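Local coordinates for protein endonuclease V isoform X2 (Ciona intestinalis, PDB 6OZI) that probably cleaves nucleic acid strands next to inosine in a metal-dependent reaction, a specificity shifted toward RNA in eukaryotic members of its family, at residues G172-I177 and V190-K195; S33-V38 and E109-L114; L52-M57 and R237-K242. The protein carries 1 engineered substitution. All coordinates share one frame; numbering follows the deposited sequence.

Contact 1 (G172-I177 and V190-K195). With nucleotides of chain D.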
loop_
_atom_site.group_PDB
_atom_site.type_symbol
_atom_site.label_atom_id
_atom_site.label_comp_id
_atom_site.label_asym_id
_atom_site.label_seq_id
_atom_site.Cartn_x
_atom_site.Cartn_y
_atom_site.Cartn_z
ATOM N N GLY A 172 -21.955 2.307 -22.032
ATOM C CA GLY A 172 -20.868 3.130 -22.508
ATOM C C GLY A 172 -19.662 3.049 -21.602
ATOM O O GLY A 172 -19.731 2.575 -20.468
ATOM N N ASN A 173 -18.527 3.519 -22.122
ATOM C CA ASN A 173 -17.303 3.551 -21.337
ATOM C C ASN A 173 -16.511 4.841 -21.510
ATOM O O ASN A 173 -15.428 4.957 -20.928
ATOM C CB ASN A 173 -16.401 2.340 -21.676
ATOM C CG ASN A 173 -15.828 2.397 -23.087
ATOM O OD1 ASN A 173 -16.492 2.830 -24.025
ATOM N ND2 ASN A 173 -14.593 1.940 -23.240
ATOM N N GLU A 174 -17.023 5.814 -22.264
ATOM C CA GLU A 174 -16.356 7.091 -22.504
ATOM C C GLU A 174 -17.379 8.212 -22.413
ATOM O O GLU A 174 -18.464 8.108 -22.992
ATOM C CB GLU A 174 -15.683 7.113 -23.880
ATOM C CG GLU A 174 -14.483 6.195 -23.990
ATOM C CD GLU A 174 -13.913 6.144 -25.391
ATOM O OE1 GLU A 174 -14.698 6.194 -26.356
ATOM O OE2 GLU A 174 -12.679 6.055 -25.531
ATOM N N LEU A 175 -17.042 9.276 -21.689
ATOM C CA LEU A 175 -17.942 10.403 -21.475
ATOM C C LEU A 175 -17.174 11.699 -21.689
ATOM O O LEU A 175 -16.161 11.933 -21.026
ATOM C CB LEU A 175 -18.524 10.372 -20.062
ATOM C CG LEU A 175 -19.389 11.576 -19.703
ATOM C CD1 LEU A 175 -20.714 11.477 -20.441
ATOM C CD2 LEU A 175 -19.605 11.709 -18.204
ATOM N N ASP A 176 -17.665 12.554 -22.578
ATOM C CA ASP A 176 -17.026 13.847 -22.773
ATOM C C ASP A 176 -17.282 14.733 -21.565
ATOM O O ASP A 176 -18.415 14.838 -21.087
ATOM C CB ASP A 176 -17.537 14.538 -24.039
ATOM C CG ASP A 176 -17.135 13.818 -25.306
ATOM O OD1 ASP A 176 -15.918 13.730 -25.571
ATOM O OD2 ASP A 176 -18.030 13.394 -26.065
ATOM N N ILE A 177 -16.229 15.373 -21.071
ATOM C CA ILE A 177 -16.334 16.373 -20.016
ATOM C C ILE A 177 -16.306 17.739 -20.686
ATOM O O ILE A 177 -15.414 18.021 -21.496
ATOM C CB ILE A 177 -15.200 16.214 -18.989
ATOM C CG1 ILE A 177 -15.407 14.924 -18.192
ATOM C CG2 ILE A 177 -15.124 17.417 -18.069
ATOM C CD1 ILE A 177 -14.202 14.495 -17.369
ATOM N N VAL A 190 -12.861 7.962 -19.055
ATOM C CA VAL A 190 -12.758 6.681 -19.739
ATOM C C VAL A 190 -12.623 5.554 -18.730
ATOM O O VAL A 190 -12.179 5.744 -17.589
ATOM C CB VAL A 190 -11.581 6.638 -20.738
ATOM C CG1 VAL A 190 -11.722 7.746 -21.778
ATOM C CG2 VAL A 190 -10.242 6.713 -20.009
ATOM N N LEU A 191 -13.019 4.366 -19.176
ATOM C CA LEU A 191 -12.945 3.142 -18.385
ATOM C C LEU A 191 -12.579 2.023 -19.356
ATOM O O LEU A 191 -13.452 1.472 -20.034
ATOM C CB LEU A 191 -14.272 2.887 -17.684
ATOM C CG LEU A 191 -14.333 1.933 -16.498
ATOM C CD1 LEU A 191 -15.692 2.091 -15.836
ATOM C CD2 LEU A 191 -14.117 0.484 -16.933
ATOM N N TYR A 192 -11.298 1.665 -19.399
ATOM C CA TYR A 192 -10.817 0.672 -20.348
ATOM C C TYR A 192 -10.427 -0.644 -19.705
ATOM O O TYR A 192 -10.595 -1.693 -20.330
ATOM C CB TYR A 192 -9.604 1.217 -21.117
ATOM C CG TYR A 192 -9.917 2.413 -21.986
ATOM C CD1 TYR A 192 -11.099 2.479 -22.708
ATOM C CD2 TYR A 192 -9.036 3.486 -22.071
ATOM C CE1 TYR A 192 -11.387 3.570 -23.507
ATOM C CE2 TYR A 192 -9.316 4.586 -22.866
ATOM C CZ TYR A 192 -10.493 4.623 -23.579
ATOM O OH TYR A 192 -10.779 5.713 -24.368
ATOM N N ALA A 193 -9.976 -0.620 -18.461
ATOM C CA ALA A 193 -9.508 -1.831 -17.812
ATOM C C ALA A 193 -10.683 -2.677 -17.332
ATOM O O ALA A 193 -11.728 -2.146 -16.953
ATOM C CB ALA A 193 -8.621 -1.480 -16.625
ATOM N N PRO A 194 -10.536 -3.995 -17.334
ATOM C CA PRO A 194 -11.583 -4.847 -16.768
ATOM C C PRO A 194 -11.606 -4.727 -15.252
ATOM O O PRO A 194 -10.656 -4.253 -14.622
ATOM C CB PRO A 194 -11.183 -6.259 -17.214
ATOM C CG PRO A 194 -9.698 -6.189 -17.367
ATOM C CD PRO A 194 -9.400 -4.778 -17.859
ATOM N N LYS A 195 -12.742 -5.122 -14.673
ATOM C CA LYS A 195 -12.930 -5.163 -13.219
ATOM C C LYS A 195 -12.725 -3.788 -12.580
ATOM O O LYS A 195 -12.352 -3.683 -11.408
ATOM C CB LYS A 195 -11.984 -6.196 -12.589
ATOM C CG LYS A 195 -12.091 -7.568 -13.233
ATOM C CD LYS A 195 -11.144 -8.593 -12.629
ATOM C CE LYS A 195 -11.321 -9.939 -13.335
ATOM N NZ LYS A 195 -10.723 -11.099 -12.596
ATOM P P DA D 12 -6.798 -1.942 -10.977
ATOM O OP1 DA D 12 -7.400 -2.058 -12.324
ATOM O OP2 DA D 12 -5.878 -0.825 -10.653
ATOM O "O5'" DA D 12 -7.959 -1.944 -9.879
ATOM C "C5'" DA D 12 -9.116 -2.742 -10.078
ATOM C "C4'" DA D 12 -10.013 -2.682 -8.864
ATOM O "O4'" DA D 12 -9.335 -3.304 -7.755
ATOM C "C3'" DA D 12 -10.360 -1.279 -8.393
ATOM O "O3'" DA D 12 -11.572 -0.854 -9.003
ATOM C "C2'" DA D 12 -10.536 -1.465 -6.889
ATOM C "C1'" DA D 12 -9.529 -2.558 -6.573
ATOM N N9 DA D 12 -8.242 -2.040 -6.125
ATOM C C8 DA D 12 -7.204 -1.605 -6.900
ATOM N N7 DA D 12 -6.166 -1.190 -6.211
ATOM C C5 DA D 12 -6.556 -1.357 -4.897
ATOM C C6 DA D 12 -5.912 -1.098 -3.677
ATOM N N6 DA D 12 -4.677 -0.603 -3.584
ATOM N N1 DA D 12 -6.587 -1.379 -2.551
ATOM C C2 DA D 12 -7.826 -1.884 -2.650
ATOM N N3 DA D 12 -8.535 -2.163 -3.730
ATOM C C4 DA D 12 -7.837 -1.877 -4.831
#
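Glu174 and Val190 form an antiparallel, non-hydrogen-bonded pair with their CA atoms 4.6 Å apart, and just beyond it Leu191 N gives a weak bond to Asn173 O, 3.0 Å long and bent to 130° at the hydrogen. The same carbonyl oxygen also receives the CA-H of Val190. Asn173 continues the link with its side chain: its CG stands between the backbone N and the carbonyl carbon (chi1 68°), and ND2 reaches back to Leu191 O in a second weak bond of 3.4 Å. ND2 also meets the edge of the Tyr192 ring, 3.6 Å from CD1, with the amide turned well away from the ring plane.

This is the open end of the hairpin of strands 174-179 and 184-190, at the margin of the RNase H-like sheet. Leu175 packs on Phe164 and Leu167 of helix 157-169, while Val190 touches Ile200 and Val202 of strand 200-206.

On the side shared by Glu174 and Val190, Glu174 CG lies 3.9 Å from Val190 CG1, and Val190 CB sits over the rim of one face of the Tyr192 ring. The Glu174 carboxylate lies at the ring edge near the hydroxyl, but the two oxygens are modelled too close together, so any bond is doubtful. Farther along, Lys195 O comes within 3.6 Å of C4' of nucleotide DA12 of chain D.

Contact 2 (S33-V38 and E109-L114)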
loop_
_atom_site.group_PDB
_atom_site.type_symbol
_atom_site.label_atom_id
_atom_site.label_comp_id
_atom_site.label_asym_id
_atom_site.label_seq_id
_atom_site.Cartn_x
_atom_site.Cartn_y
_atom_site.Cartn_z
ATOM N N SER A 33 -0.270 4.791 -35.655
ATOM C CA SER A 33 0.634 3.842 -36.296
ATOM C C SER A 33 2.097 4.203 -36.085
ATOM O O SER A 33 2.963 3.330 -36.208
ATOM C CB SER A 33 0.325 3.759 -37.795
ATOM O OG SER A 33 0.304 5.048 -38.382
ATOM N N LYS A 34 2.391 5.460 -35.766
ATOM C CA LYS A 34 3.763 5.896 -35.547
ATOM C C LYS A 34 4.265 5.632 -34.130
ATOM O O LYS A 34 5.458 5.808 -33.869
ATOM C CB LYS A 34 3.891 7.387 -35.867
ATOM C CG LYS A 34 3.865 7.696 -37.363
ATOM C CD LYS A 34 4.167 9.155 -37.613
ATOM C CE LYS A 34 4.433 9.422 -39.080
ATOM N NZ LYS A 34 4.988 10.792 -39.275
ATOM N N VAL A 35 3.398 5.222 -33.210
ATOM C CA VAL A 35 3.811 5.004 -31.827
ATOM C C VAL A 35 4.549 3.675 -31.728
ATOM O O VAL A 35 3.949 2.606 -31.873
ATOM C CB VAL A 35 2.619 5.043 -30.869
ATOM C CG1 VAL A 35 3.110 4.871 -29.439
ATOM C CG2 VAL A 35 1.868 6.356 -31.029
ATOM N N LYS A 36 5.859 3.741 -31.493
ATOM C CA LYS A 36 6.671 2.570 -31.191
ATOM C C LYS A 36 7.075 2.498 -29.728
ATOM O O LYS A 36 7.309 1.401 -29.215
ATOM C CB LYS A 36 7.939 2.555 -32.057
ATOM C CG LYS A 36 7.696 2.875 -33.525
ATOM C CD LYS A 36 6.744 1.891 -34.185
ATOM C CE LYS A 36 6.430 2.307 -35.609
ATOM N NZ LYS A 36 5.258 1.566 -36.146
ATOM N N TYR A 37 7.179 3.643 -29.055
ATOM C CA TYR A 37 7.470 3.702 -27.633
ATOM C C TYR A 37 6.610 4.780 -26.993
ATOM O O TYR A 37 6.310 5.802 -27.617
ATOM C CB TYR A 37 8.944 4.013 -27.357
ATOM C CG TYR A 37 9.911 3.011 -27.937
ATOM C CD1 TYR A 37 10.154 1.795 -27.304
ATOM C CD2 TYR A 37 10.584 3.280 -29.124
ATOM C CE1 TYR A 37 11.047 0.877 -27.842
ATOM C CE2 TYR A 37 11.476 2.367 -29.666
ATOM C CZ TYR A 37 11.702 1.176 -29.021
ATOM O OH TYR A 37 12.588 0.281 -29.556
ATOM N N VAL A 38 6.219 4.540 -25.742
ATOM C CA VAL A 38 5.496 5.507 -24.925
ATOM C C VAL A 38 6.313 5.778 -23.671
ATOM O O VAL A 38 6.836 4.849 -23.046
ATOM C CB VAL A 38 4.085 5.015 -24.539
ATOM C CG1 VAL A 38 3.376 6.065 -23.694
ATOM C CG2 VAL A 38 3.271 4.677 -25.776
ATOM N N GLU A 109 13.736 7.347 -27.604
ATOM C CA GLU A 109 12.869 8.465 -27.271
ATOM C C GLU A 109 11.459 8.154 -27.761
ATOM O O GLU A 109 11.286 7.771 -28.923
ATOM C CB GLU A 109 13.375 9.772 -27.892
ATOM C CG GLU A 109 12.534 10.973 -27.466
ATOM C CD GLU A 109 12.872 12.270 -28.188
ATOM O OE1 GLU A 109 13.867 12.317 -28.946
ATOM O OE2 GLU A 109 12.109 13.244 -28.014
ATOM N N PRO A 110 10.447 8.254 -26.906
ATOM C CA PRO A 110 9.099 7.855 -27.312
ATOM C C PRO A 110 8.432 8.938 -28.141
ATOM O O PRO A 110 8.776 10.118 -28.066
ATOM C CB PRO A 110 8.375 7.658 -25.975
ATOM C CG PRO A 110 9.069 8.594 -25.050
ATOM C CD PRO A 110 10.510 8.646 -25.487
ATOM N N GLN A 111 7.455 8.510 -28.943
ATOM C CA GLN A 111 6.692 9.463 -29.736
ATOM C C GLN A 111 5.707 10.251 -28.889
ATOM O O GLN A 111 5.220 11.288 -29.346
ATOM C CB GLN A 111 5.929 8.754 -30.860
ATOM C CG GLN A 111 6.794 8.186 -31.977
ATOM C CD GLN A 111 7.533 6.925 -31.559
ATOM O OE1 GLN A 111 7.051 6.148 -30.731
ATOM N NE2 GLN A 111 8.711 6.721 -32.130
ATOM N N VAL A 112 5.414 9.795 -27.672
ATOM C CA VAL A 112 4.437 10.451 -26.805
ATOM C C VAL A 112 4.718 10.054 -25.359
ATOM O O VAL A 112 5.122 8.921 -25.080
ATOM C CB VAL A 112 2.993 10.084 -27.224
ATOM C CG1 VAL A 112 2.777 8.577 -27.155
ATOM C CG2 VAL A 112 1.985 10.800 -26.344
ATOM N N PHE A 113 4.516 11.004 -24.442
ATOM C CA PHE A 113 4.559 10.765 -23.006
ATOM C C PHE A 113 3.163 10.805 -22.391
ATOM O O PHE A 113 2.355 11.684 -22.709
ATOM C CB PHE A 113 5.425 11.810 -22.300
ATOM C CG PHE A 113 6.896 11.571 -22.424
ATOM C CD1 PHE A 113 7.593 12.039 -23.519
ATOM C CD2 PHE A 113 7.591 10.906 -21.425
ATOM C CE1 PHE A 113 8.958 11.840 -23.633
ATOM C CE2 PHE A 113 8.965 10.699 -21.534
ATOM C CZ PHE A 113 9.646 11.168 -22.643
ATOM N N LEU A 114 2.900 9.880 -21.474
ATOM C CA LEU A 114 1.769 9.997 -20.562
ATOM C C LEU A 114 2.237 10.688 -19.288
ATOM O O LEU A 114 3.221 10.267 -18.672
ATOM C CB LEU A 114 1.175 8.630 -20.211
ATOM C CG LEU A 114 0.803 7.711 -21.376
ATOM C CD1 LEU A 114 0.123 6.444 -20.862
ATOM C CD2 LEU A 114 -0.083 8.435 -22.383
#
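The flat amide of Gln111 meets two successive backbone N-H groups through OE1, those of Lys36 and Tyr37, where the loop runs into strand 37-45. Tyr37 N approaches in the plane of the amide carbonyl, 3.0 Å from Gln111 OE1 and nearly straight at 171°, whereas Lys36 N comes from above that plane, 2.8 Å from OE1. A bend at chi2 (74°) swings CD back beside Lys34 O, at 3.3 Å. With two donors on OE1 the amide's rotation is well defined, and NE2 bonds to a triethylene glycol that probably came from the crystallisation liquor. The other flat group, the Phe113 ring, has Pro110 CG over the rim of one face.

Gln111 N in turn donates to Tyr37 O, 3.2 Å away, at the point where strands 37-45 and 112-116 come together in parallel, neighbours inside the RNase H-like sheet. Pro110 CB presses on the same oxygen and lies 3.9 Å from Tyr37 CB. Farther into the strands the contact turns apolar: Val38, in one of two modelled conformers, lies alongside Val112 and sets CG1 3.8 Å from Leu114 CG. Pro228 of helix 227-243 touches both Val38 and Leu114, and Ile141 of the next strand touches Val112.

Contact 3 (L52-M57 and R237-K242)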
loop_
_atom_site.group_PDB
_atom_site.type_symbol
_atom_site.label_atom_id
_atom_site.label_comp_id
_atom_site.label_asym_id
_atom_site.label_seq_id
_atom_site.Cartn_x
_atom_site.Cartn_y
_atom_site.Cartn_z
ATOM N N LEU A 52 13.679 16.473 -0.053
ATOM C CA LEU A 52 14.087 15.246 -0.721
ATOM C C LEU A 52 12.993 14.742 -1.659
ATOM O O LEU A 52 11.853 14.521 -1.235
ATOM C CB LEU A 52 14.441 14.199 0.331
ATOM C CG LEU A 52 14.540 12.755 -0.130
ATOM C CD1 LEU A 52 15.713 12.631 -1.087
ATOM C CD2 LEU A 52 14.721 11.838 1.064
ATOM N N ALA A 53 13.336 14.553 -2.932
ATOM C CA ALA A 53 12.394 13.988 -3.887
ATOM C C ALA A 53 13.162 13.133 -4.882
ATOM O O ALA A 53 14.393 13.162 -4.941
ATOM C CB ALA A 53 11.597 15.082 -4.603
ATOM N N VAL A 54 12.421 12.354 -5.666
ATOM C CA VAL A 54 12.995 11.495 -6.697
ATOM C C VAL A 54 12.110 11.579 -7.935
ATOM O O VAL A 54 10.905 11.328 -7.853
ATOM C CB VAL A 54 13.115 10.032 -6.235
ATOM C CG1 VAL A 54 13.530 9.144 -7.390
ATOM C CG2 VAL A 54 14.089 9.903 -5.069
ATOM N N SER A 55 12.692 11.949 -9.069
ATOM C CA SER A 55 11.991 11.880 -10.340
ATOM C C SER A 55 12.285 10.545 -11.016
ATOM O O SER A 55 13.261 9.866 -10.700
ATOM C CB SER A 55 12.393 13.040 -11.251
ATOM O OG SER A 55 13.740 12.931 -11.672
ATOM N N CYS A 56 11.407 10.157 -11.937
ATOM C CA CYS A 56 11.603 8.936 -12.705
ATOM C C CYS A 56 11.039 9.119 -14.104
ATOM O O CYS A 56 9.943 9.664 -14.279
ATOM C CB CYS A 56 10.934 7.721 -12.044
ATOM S SG CYS A 56 11.031 6.183 -13.023
ATOM N N MET A 57 11.793 8.655 -15.095
ATOM C CA MET A 57 11.315 8.612 -16.468
ATOM C C MET A 57 11.478 7.186 -16.968
ATOM O O MET A 57 12.508 6.550 -16.715
ATOM C CB MET A 57 12.073 9.604 -17.364
ATOM C CG MET A 57 11.693 9.535 -18.839
ATOM S SD MET A 57 12.220 10.983 -19.800
ATOM C CE MET A 57 11.110 12.266 -19.203
ATOM N N ARG A 237 8.803 6.066 -6.452
ATOM C CA ARG A 237 8.473 5.866 -5.038
ATOM C C ARG A 237 9.464 4.925 -4.363
ATOM O O ARG A 237 9.935 5.192 -3.248
ATOM C CB ARG A 237 7.069 5.283 -4.894
ATOM C CG ARG A 237 6.668 5.076 -3.437
ATOM C CD ARG A 237 5.401 4.237 -3.274
ATOM N NE ARG A 237 4.281 4.655 -4.105
ATOM C CZ ARG A 237 3.798 3.905 -5.096
ATOM N NH1 ARG A 237 4.336 2.712 -5.349
ATOM N NH2 ARG A 237 2.772 4.332 -5.826
ATOM N N LYS A 238 9.785 3.816 -5.027
ATOM C CA LYS A 238 10.677 2.822 -4.441
ATOM C C LYS A 238 12.049 3.421 -4.178
ATOM O O LYS A 238 12.617 3.256 -3.088
ATOM C CB LYS A 238 10.766 1.606 -5.366
ATOM C CG LYS A 238 11.789 0.560 -4.957
ATOM C CD LYS A 238 11.788 -0.603 -5.944
ATOM C CE LYS A 238 12.888 -1.609 -5.631
ATOM N NZ LYS A 238 12.819 -2.802 -6.528
ATOM N N GLU A 239 12.592 4.146 -5.159
ATOM C CA GLU A 239 13.883 4.772 -4.938
ATOM C C GLU A 239 13.805 5.797 -3.814
ATOM O O GLU A 239 14.721 5.882 -2.990
ATOM C CB GLU A 239 14.400 5.413 -6.224
ATOM C CG GLU A 239 15.753 6.115 -6.065
ATOM C CD GLU A 239 16.902 5.161 -5.771
ATOM O OE1 GLU A 239 16.745 3.937 -5.967
ATOM O OE2 GLU A 239 17.976 5.637 -5.341
ATOM N N LEU A 240 12.704 6.550 -3.729
ATOM C CA LEU A 240 12.589 7.509 -2.631
ATOM C C LEU A 240 12.623 6.805 -1.277
ATOM O O LEU A 240 13.338 7.228 -0.360
ATOM C CB LEU A 240 11.312 8.341 -2.762
ATOM C CG LEU A 240 11.145 9.270 -1.553
ATOM C CD1 LEU A 240 11.970 10.536 -1.702
ATOM C CD2 LEU A 240 9.706 9.607 -1.316
ATOM N N LYS A 241 11.872 5.706 -1.143
ATOM C CA LYS A 241 11.874 4.964 0.111
ATOM C C LYS A 241 13.238 4.370 0.425
ATOM O O LYS A 241 13.569 4.188 1.602
ATOM C CB LYS A 241 10.816 3.860 0.088
ATOM C CG LYS A 241 9.583 4.188 0.910
ATOM C CD LYS A 241 8.800 5.346 0.325
ATOM C CE LYS A 241 7.656 5.737 1.249
ATOM N NZ LYS A 241 8.162 6.263 2.558
ATOM N N LYS A 242 14.043 4.058 -0.594
ATOM C CA LYS A 242 15.370 3.519 -0.304
ATOM C C LYS A 242 16.277 4.558 0.346
ATOM O O LYS A 242 17.002 4.242 1.296
ATOM C CB LYS A 242 16.016 2.969 -1.575
ATOM C CG LYS A 242 15.777 1.489 -1.778
ATOM C CD LYS A 242 16.273 1.029 -3.135
ATOM C CE LYS A 242 15.538 -0.230 -3.589
ATOM N NZ LYS A 242 15.972 -0.671 -4.948
#
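The helical turn that holds Glu239 and Leu240 against Leu52 and Val54 is tied by the bond from Lys241 N to Arg237 O, 2.9 Å. Here the C-terminal helix 227-243 packs on one face of the RNase H-like sheet, running against strand 52-57 at 149° with the axes 7.7 Å apart at closest approach. The side chains meet mainly through their carbon atoms, and no polar bond joins the two segments.

Val54 stands at the middle and divides its two methyls between neighbouring helix residues. CG2 rests 3.7 Å from Leu240 CA, near the helix backbone itself, and 3.9 Å from Leu240 CB; CG1 turns to the stem of Glu239, 4.0 Å from CG, the two side chains crossing at about a right angle. An alanine here would probably leave a gap beside Leu240 CA and strip the Glu239 stem of its apolar neighbour on the strand. Both Val54 and Glu239 also touch Thr72, which together with Asn71 binds a potassium ion in this crystal.

The helix also meets the bound DNA, where Lys241 NZ makes a salt bridge to a phosphate and Leu240 packs on one. Toward the strand, Leu240 carries CG anti to its backbone N (chi1 176°), and chi2 of 82° then places CD1 beside Leu52, 3.7 Å from Leu52 CG and 4.0 Å from Leu52 O.

In the fold
All three contacts draw on one mixed sheet, but at different places in it. Contact 1 lies at the margin, on the outermost strand 174-179 of this chain; it is partly buried and joined by weak polar bonds. Contact 2, also partly buried, joins two inner parallel strands where they begin, and there a side-chain amide and backbone bonds give way to apolar packing. Contact 3 is buried and joins helix to strand through aliphatic carbon contacts, although the helix meets DNA nearby. Contacts 2 and 3 touch, with Phe113 CE2 3.5 Å from Met57 CE, and strands 37-45 and 52-61 are neighbours. Contact 1 stands apart, its centre about 31 Å from that of contact 3.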